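Local coordinates for TRAP-type C4-dicarboxylate:H+ symport system substrate-binding component DctP (PDB 4MX6), which binds succinate, a C4-dicarboxylate, and probably delivers it to a TRAP-type, proton-coupled membrane transporter, at residues 206-210 and 211-215; 248-251 and 252-256. All blocks are in the same frame, centred on the assembly; numbering follows the deposited sequence.

Overall arrangement
Both contacts lie at an end of a short helix, about 36 Å apart between centres, on opposite sides of the chain's centre. Contact 1 is where helix 205-210 finishes and the chain turns toward strand 217-219. Contact 2 is where strand 243-251 ends and helix 252-257 starts. They share no helix or strand. Each is partly buried. In contact 1 most touching residues are exposed, with Leu-209 and Ile-214 buried beneath them; in contact 2 Thr-250, Ser-251 and Phe-254 are buried. Contact 1 ends a helix with bonds to its last carbonyls over leucine-isoleucine packing. Contact 2 starts one with a serine cap, a threonine against two aromatics and a surface salt bridge.

Contact 1: residues 206-210 and 211-215; sequences FTLLQ and TRAID
Ile-214 folds back under the end of helix 205-210 and meets Leu-208 and Leu-209. Its CB carries CG1 between the backbone N and the carbonyl carbon (chi1 60°). From there Ile-214 CG1 runs beneath the last turn, 3.7 Å from Leu-208 O. The chain then continues extended, and CD1 reaches the two leucines. Ile-214 CD1 lies 3.7 Å from Leu-208 CB and 3.5 Å from Leu-209 CD2. The second distance is tighter than usual for two carbons, so this methyl pair is firmly packed. On the outer side, Ala-213 CB rests against Leu-208 CD2.

The backbone above this apolar patch forms a Schellman motif. Arg-212 is the first residue to leave the helix, and its phi is positive (64°). Arg-212 N donates to Leu-209 O at 3.1 Å. The N-H of Ile-214 makes a weak bond to Leu-208 O. Leu-209 O also accepts from a water, which donates to Ile-214 O as well and so bridges the helix end to the loop.

Thr-211 supplies the side-chain part of the ending. Thr-211 OG1 donates to Thr-207 O at 2.8 Å, and Thr-211 N donates to the same oxygen at 3.0 Å. The two donors approach from opposite faces of the carbonyl plane. The two threonine side chains cross obliquely, with Thr-207 CG2 and Thr-211 CG2 4.2 Å apart. On the buried side, the side chain of Ile-214 comes close to that of Arg-179, a succinate-binding residue, while Leu-209 touches Val-232 and Gln-233.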
ATOM      1  N   PHE A 206      14.935   5.020  -1.227  1.00  8.70           N
ATOM      2  CA  PHE A 206      15.841   5.381  -2.302  1.00  9.02           C
ATOM      3  C   PHE A 206      17.294   5.420  -1.811  1.00  8.66           C
ATOM      4  O   PHE A 206      18.188   4.858  -2.440  1.00  9.12           O
ATOM      5  CB  PHE A 206      15.484   6.719  -2.958  1.00  9.98           C
ATOM      6  CG  PHE A 206      16.487   7.136  -3.991  1.00  9.76           C
ATOM      7  CD1 PHE A 206      16.373   6.699  -5.303  1.00  9.85           C
ATOM      8  CD2 PHE A 206      17.582   7.904  -3.646  1.00 11.03           C
ATOM      9  CE1 PHE A 206      17.320   7.038  -6.251  1.00 10.44           C
ATOM     10  CE2 PHE A 206      18.531   8.244  -4.593  1.00 10.85           C
ATOM     11  CZ  PHE A 206      18.398   7.814  -5.896  1.00 11.19           C
ATOM     12  N   THR A 207      17.526   6.088  -0.692  1.00  9.17           N
ATOM     13  CA  THR A 207      18.881   6.239  -0.179  1.00  9.46           C
ATOM     14  C   THR A 207      19.463   4.892   0.255  1.00  9.24           C
ATOM     15  O   THR A 207      20.650   4.642   0.042  1.00  9.77           O
ATOM     16  CB  THR A 207      18.915   7.253   0.982  1.00 12.06           C
ATOM     17  OG1 THR A 207      18.413   8.516   0.526  1.00 14.88           O
ATOM     18  CG2 THR A 207      20.330   7.439   1.513  1.00 12.15           C
ATOM     19  N   LEU A 208      18.644   4.031   0.853  1.00  8.97           N
ATOM     20  CA  LEU A 208      19.115   2.707   1.226  1.00  8.67           C
ATOM     21  C   LEU A 208      19.554   1.906   0.007  1.00  8.38           C
ATOM     22  O   LEU A 208      20.571   1.212   0.055  1.00  9.06           O
ATOM     23  CB  LEU A 208      18.026   1.961   1.996  1.00  9.59           C
ATOM     24  CG  LEU A 208      17.689   2.523   3.382  1.00 11.67           C
ATOM     25  CD1 LEU A 208      16.378   1.934   3.894  1.00 12.48           C
ATOM     26  CD2 LEU A 208      18.823   2.264   4.378  1.00 12.54           C
ATOM     27  N   LEU A 209      18.788   1.986  -1.078  1.00  7.92           N
ATOM     28  CA  LEU A 209      19.145   1.294  -2.316  1.00  7.86           C
ATOM     29  C   LEU A 209      20.408   1.908  -2.921  1.00  8.00           C
ATOM     30  O   LEU A 209      21.332   1.200  -3.346  1.00  8.15           O
ATOM     31  CB  LEU A 209      18.025   1.392  -3.348  1.00  7.84           C
ATOM     32  CG  LEU A 209      16.697   0.719  -3.019  1.00  7.99           C
ATOM     33  CD1 LEU A 209      15.658   1.175  -4.021  1.00  8.30           C
ATOM     34  CD2 LEU A 209      16.809  -0.795  -3.015  1.00  9.61           C
ATOM     35  N   GLN A 210      20.424   3.235  -2.995  1.00  8.81           N
ATOM     36  CA  GLN A 210      21.534   3.961  -3.617  1.00  8.79           C
ATOM     37  C   GLN A 210      22.869   3.579  -2.981  1.00  8.88           C
ATOM     38  O   GLN A 210      23.869   3.353  -3.665  1.00 10.01           O
ATOM     39  CB  GLN A 210      21.302   5.466  -3.473  1.00  9.38           C
ATOM     40  CG  GLN A 210      22.410   6.333  -4.032  1.00 11.09           C
ATOM     41  CD  GLN A 210      22.259   7.766  -3.618  1.00 14.55           C
ATOM     42  OE1 GLN A 210      21.883   8.067  -2.482  1.00 16.53           O
ATOM     43  NE2 GLN A 210      22.541   8.671  -4.538  1.00 16.64           N
ATOM     44  N   THR A 211      22.872   3.534  -1.657  1.00  8.95           N
ATOM     45  CA  THR A 211      24.077   3.293  -0.881  1.00  9.95           C
ATOM     46  C   THR A 211      24.373   1.816  -0.655  1.00 10.19           C
ATOM     47  O   THR A 211      25.374   1.484  -0.032  1.00 11.26           O
ATOM     48  CB  THR A 211      24.010   3.987   0.498  1.00 10.99           C
ATOM     49  OG1 THR A 211      22.917   3.452   1.259  1.00 11.38           O
ATOM     50  CG2 THR A 211      23.858   5.494   0.352  1.00 11.83           C
ATOM     51  N   ARG A 212      23.506   0.940  -1.154  1.00  9.85           N
ATOM     52  CA  ARG A 212      23.674  -0.506  -1.003  1.00 10.00           C
ATOM     53  C   ARG A 212      23.608  -0.951   0.451  1.00 10.42           C
ATOM     54  O   ARG A 212      24.071  -2.030   0.794  1.00 11.42           O
ATOM     55  CB  ARG A 212      24.947  -1.017  -1.711  1.00 10.25           C
ATOM     56  CG  ARG A 212      24.886  -0.824  -3.229  1.00 10.18           C
ATOM     57  CD  ARG A 212      26.197  -1.160  -3.920  1.00 10.86           C
ATOM     58  NE  ARG A 212      26.635  -2.528  -3.643  1.00 11.15           N
ATOM     59  CZ  ARG A 212      26.256  -3.599  -4.333  1.00 11.27           C
ATOM     60  NH1 ARG A 212      25.442  -3.485  -5.373  1.00 11.00           N
ATOM     61  NH2 ARG A 212      26.721  -4.791  -3.992  1.00 13.20           N
ATOM     62  N   ALA A 213      22.968  -0.151   1.301  1.00  9.82           N
ATOM     63  CA  ALA A 213      22.605  -0.611   2.642  1.00 10.07           C
ATOM     64  C   ALA A 213      21.617  -1.772   2.553  1.00  9.21           C
ATOM     65  O   ALA A 213      21.581  -2.636   3.434  1.00 10.43           O
ATOM     66  CB  ALA A 213      22.018   0.509   3.457  1.00 10.92           C
ATOM     67  N   ILE A 214      20.827  -1.776   1.481  1.00  9.27           N
ATOM     68  CA  ILE A 214      19.996  -2.915   1.125  1.00  9.79           C
ATOM     69  C   ILE A 214      20.296  -3.291  -0.321  1.00  9.36           C
ATOM     70  O   ILE A 214      20.795  -2.471  -1.099  1.00 10.12           O
ATOM     71  CB  ILE A 214      18.493  -2.617   1.299  1.00 10.38           C
ATOM     72  CG1 ILE A 214      18.085  -1.455   0.402  1.00 10.94           C
ATOM     73  CG2 ILE A 214      18.173  -2.352   2.757  1.00 12.00           C
ATOM     74  CD1 ILE A 214      16.610  -1.096   0.463  1.00 10.73           C
ATOM     75  N   ASP A 215      20.003  -4.539  -0.659  1.00  8.75           N
ATOM     76  CA  ASP A 215      20.165  -5.048  -2.005  1.00  9.32           C
ATOM     77  C   ASP A 215      18.934  -4.837  -2.875  1.00  9.61           C
ATOM     78  O   ASP A 215      19.058  -4.634  -4.081  1.00 11.07           O
ATOM     79  CB  ASP A 215      20.512  -6.530  -1.937  1.00 10.23           C
ATOM     80  CG  ASP A 215      21.814  -6.769  -1.211  1.00 11.20           C
ATOM     81  OD1 ASP A 215      22.850  -6.292  -1.717  1.00 11.36           O
ATOM     82  OD2 ASP A 215      21.797  -7.404  -0.141  1.00 12.74           O
TER
HETATM   83  O   HOH W   1      21.119  -1.641  -3.891  1.00  9.63           O

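Contact 2: residues 248-251 and 252-256; sequences VVTS and DAFWK
Ser-251 O accepts from Trp-255 N at 2.9 Å, with an N-H...O angle of 167°, and this closes the first turn of helix 252-257. The same serine caps that turn with its side chain. Its OG sits between the backbone N and the carbonyl carbon (chi1 70°), which turns it toward the open end of the helix. There Ser-251 OG accepts from Phe-254 N at 3.1 Å. Ser-251 stands at the N-cap position, right before the helix, and this is its capping bond. Ser-251 OG also lies 3.4 Å from Phe-254 CB, so the cap rests against the root of the phenylalanine.

Thr-250 points its two branches at two different aromatic residues. Thr-250 OG1 comes to the edge of the Phe-254 ring, near the ring plane, 3.4 Å from Phe-254 CD2. This hydroxyl is hydrogen-bonded to Gln-96 O. Thr-250 CG2 packs obliquely on Trp-255, 3.8 Å from Trp-255 CB and a little farther from CG, CD2 and CE3. The threonine side chain crosses each of these residues at about a right angle.

On the outer face Asp-252 and Lys-256, one turn apart, form a salt bridge. Lys-256 NZ donates to Asp-252 OD2 at 2.9 Å, on the syn lone pair.

The strand and helix segments meet at 81°, so the chain turns sharply at Ser-251. Thr-250 pairs through its backbone with Val-149 of the antiparallel strand 148-158, and Trp-255 touches Leu-151 of that strand. Trp-255 also packs on Ile-266 and Lys-267 of helix 260-295 and makes a cation-pi contact with Arg-263 of the same helix.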
ATOM      1  N   VAL A 248      -7.991   4.182   3.567  1.00  5.66           N
ATOM      2  CA  VAL A 248      -8.180   5.584   3.917  1.00  6.34           C
ATOM      3  C   VAL A 248      -8.896   5.618   5.270  1.00  5.65           C
ATOM      4  O   VAL A 248      -9.960   5.014   5.430  1.00  6.80           O
ATOM      5  CB  VAL A 248      -8.984   6.330   2.843  1.00  6.98           C
ATOM      6  CG1 VAL A 248      -9.139   7.795   3.215  1.00  8.92           C
ATOM      7  CG2 VAL A 248      -8.341   6.162   1.464  1.00  8.00           C
ATOM      8  N   VAL A 249      -8.272   6.270   6.246  1.00  5.95           N
ATOM      9  CA  VAL A 249      -8.778   6.289   7.611  1.00  6.64           C
ATOM     10  C   VAL A 249      -8.810   7.688   8.201  1.00  6.84           C
ATOM     11  O   VAL A 249      -8.086   8.583   7.777  1.00  7.62           O
ATOM     12  CB  VAL A 249      -7.931   5.391   8.550  1.00  7.09           C
ATOM     13  CG1 VAL A 249      -7.997   3.928   8.119  1.00  7.59           C
ATOM     14  CG2 VAL A 249      -6.488   5.838   8.599  1.00  7.58           C
ATOM     15  N   THR A 250      -9.664   7.839   9.203  1.00  7.06           N
ATOM     16  CA  THR A 250      -9.690   9.021  10.049  1.00  7.64           C
ATOM     17  C   THR A 250      -9.764   8.571  11.507  1.00  7.29           C
ATOM     18  O   THR A 250      -9.806   7.371  11.790  1.00  8.05           O
ATOM     19  CB  THR A 250     -10.866   9.970   9.682  1.00  7.78           C
ATOM     20  OG1 THR A 250     -10.763  11.196  10.412  1.00  8.63           O
ATOM     21  CG2 THR A 250     -12.219   9.363   9.980  1.00  8.43           C
ATOM     22  N   SER A 251      -9.769   9.518  12.436  1.00  8.35           N
ATOM     23  CA  SER A 251      -9.984   9.174  13.836  1.00  8.98           C
ATOM     24  C   SER A 251     -11.460   9.284  14.172  1.00  9.42           C
ATOM     25  O   SER A 251     -12.184  10.135  13.642  1.00  9.69           O
ATOM     26  CB  SER A 251      -9.167  10.052  14.786  1.00  9.73           C
ATOM     27  OG  SER A 251      -9.652  11.383  14.808  1.00 10.38           O
ATOM     28  N   ASP A 252     -11.903   8.434  15.082  1.00 10.58           N
ATOM     29  CA  ASP A 252     -13.261   8.481  15.560  1.00 12.17           C
ATOM     30  C   ASP A 252     -13.567   9.853  16.144  1.00 11.95           C
ATOM     31  O   ASP A 252     -14.651  10.394  15.926  1.00 13.00           O
ATOM     32  CB  ASP A 252     -13.445   7.389  16.603  1.00 15.87           C
ATOM     33  CG  ASP A 252     -14.860   7.252  17.048  1.00 19.87           C
ATOM     34  OD1 ASP A 252     -15.700   6.874  16.198  1.00 21.32           O
ATOM     35  OD2 ASP A 252     -15.121   7.516  18.242  1.00 22.62           O
ATOM     36  N   ALA A 253     -12.616  10.413  16.885  1.00 12.80           N
ATOM     37  CA  ALA A 253     -12.849  11.692  17.541  1.00 13.88           C
ATOM     38  C   ALA A 253     -13.107  12.793  16.511  1.00 13.15           C
ATOM     39  O   ALA A 253     -14.040  13.582  16.663  1.00 14.50           O
ATOM     40  CB  ALA A 253     -11.676  12.049  18.443  1.00 15.59           C
ATOM     41  N   PHE A 254     -12.297  12.858  15.458  1.00 12.29           N
ATOM     42  CA  PHE A 254     -12.525  13.870  14.434  1.00 11.73           C
ATOM     43  C   PHE A 254     -13.833  13.619  13.686  1.00 10.94           C
ATOM     44  O   PHE A 254     -14.639  14.530  13.481  1.00 11.81           O
ATOM     45  CB  PHE A 254     -11.378  13.942  13.431  1.00 12.11           C
ATOM     46  CG  PHE A 254     -11.687  14.830  12.271  1.00 12.74           C
ATOM     47  CD1 PHE A 254     -11.779  16.205  12.442  1.00 13.82           C
ATOM     48  CD2 PHE A 254     -11.936  14.299  11.015  1.00 13.31           C
ATOM     49  CE1 PHE A 254     -12.093  17.026  11.375  1.00 14.80           C
ATOM     50  CE2 PHE A 254     -12.253  15.125   9.955  1.00 14.27           C
ATOM     51  CZ  PHE A 254     -12.335  16.487  10.141  1.00 14.48           C
ATOM     52  N   TRP A 255     -14.063  12.375  13.302  1.00 10.58           N
ATOM     53  CA  TRP A 255     -15.231  12.060  12.494  1.00 10.41           C
ATOM     54  C   TRP A 255     -16.520  12.403  13.257  1.00 11.19           C
ATOM     55  O   TRP A 255     -17.439  12.989  12.691  1.00 11.76           O
ATOM     56  CB  TRP A 255     -15.172  10.588  12.097  1.00 10.04           C
ATOM     57  CG  TRP A 255     -15.956  10.186  10.870  1.00 10.38           C
ATOM     58  CD1 TRP A 255     -16.858   9.165  10.793  1.00 10.86           C
ATOM     59  CD2 TRP A 255     -15.869  10.740   9.542  1.00 10.30           C
ATOM     60  NE1 TRP A 255     -17.342   9.055   9.519  1.00 11.35           N
ATOM     61  CE2 TRP A 255     -16.756  10.008   8.731  1.00 10.67           C
ATOM     62  CE3 TRP A 255     -15.138  11.778   8.966  1.00 10.72           C
ATOM     63  CZ2 TRP A 255     -16.936  10.279   7.379  1.00 11.30           C
ATOM     64  CZ3 TRP A 255     -15.326  12.047   7.615  1.00 11.33           C
ATOM     65  CH2 TRP A 255     -16.219  11.309   6.845  1.00 11.51           C
ATOM     66  N   LYS A 256     -16.557  12.072  14.543  1.00 12.54           N
ATOM     67  CA  LYS A 256     -17.707  12.400  15.386  1.00 15.43           C
ATOM     68  C   LYS A 256     -17.846  13.901  15.645  1.00 15.06           C
ATOM     69  O   LYS A 256     -18.942  14.372  15.947  1.00 17.52           O
ATOM     70  CB  LYS A 256     -17.622  11.647  16.715  1.00 17.82           C
ATOM     71  CG  LYS A 256     -17.975  10.178  16.581  1.00 20.96           C
ATOM     72  CD  LYS A 256     -17.837   9.415  17.888  1.00 23.33           C
ATOM     73  CE  LYS A 256     -18.269   7.962  17.715  1.00 25.02           C
ATOM     74  NZ  LYS A 256     -17.934   7.118  18.894  1.00 26.42           N
TER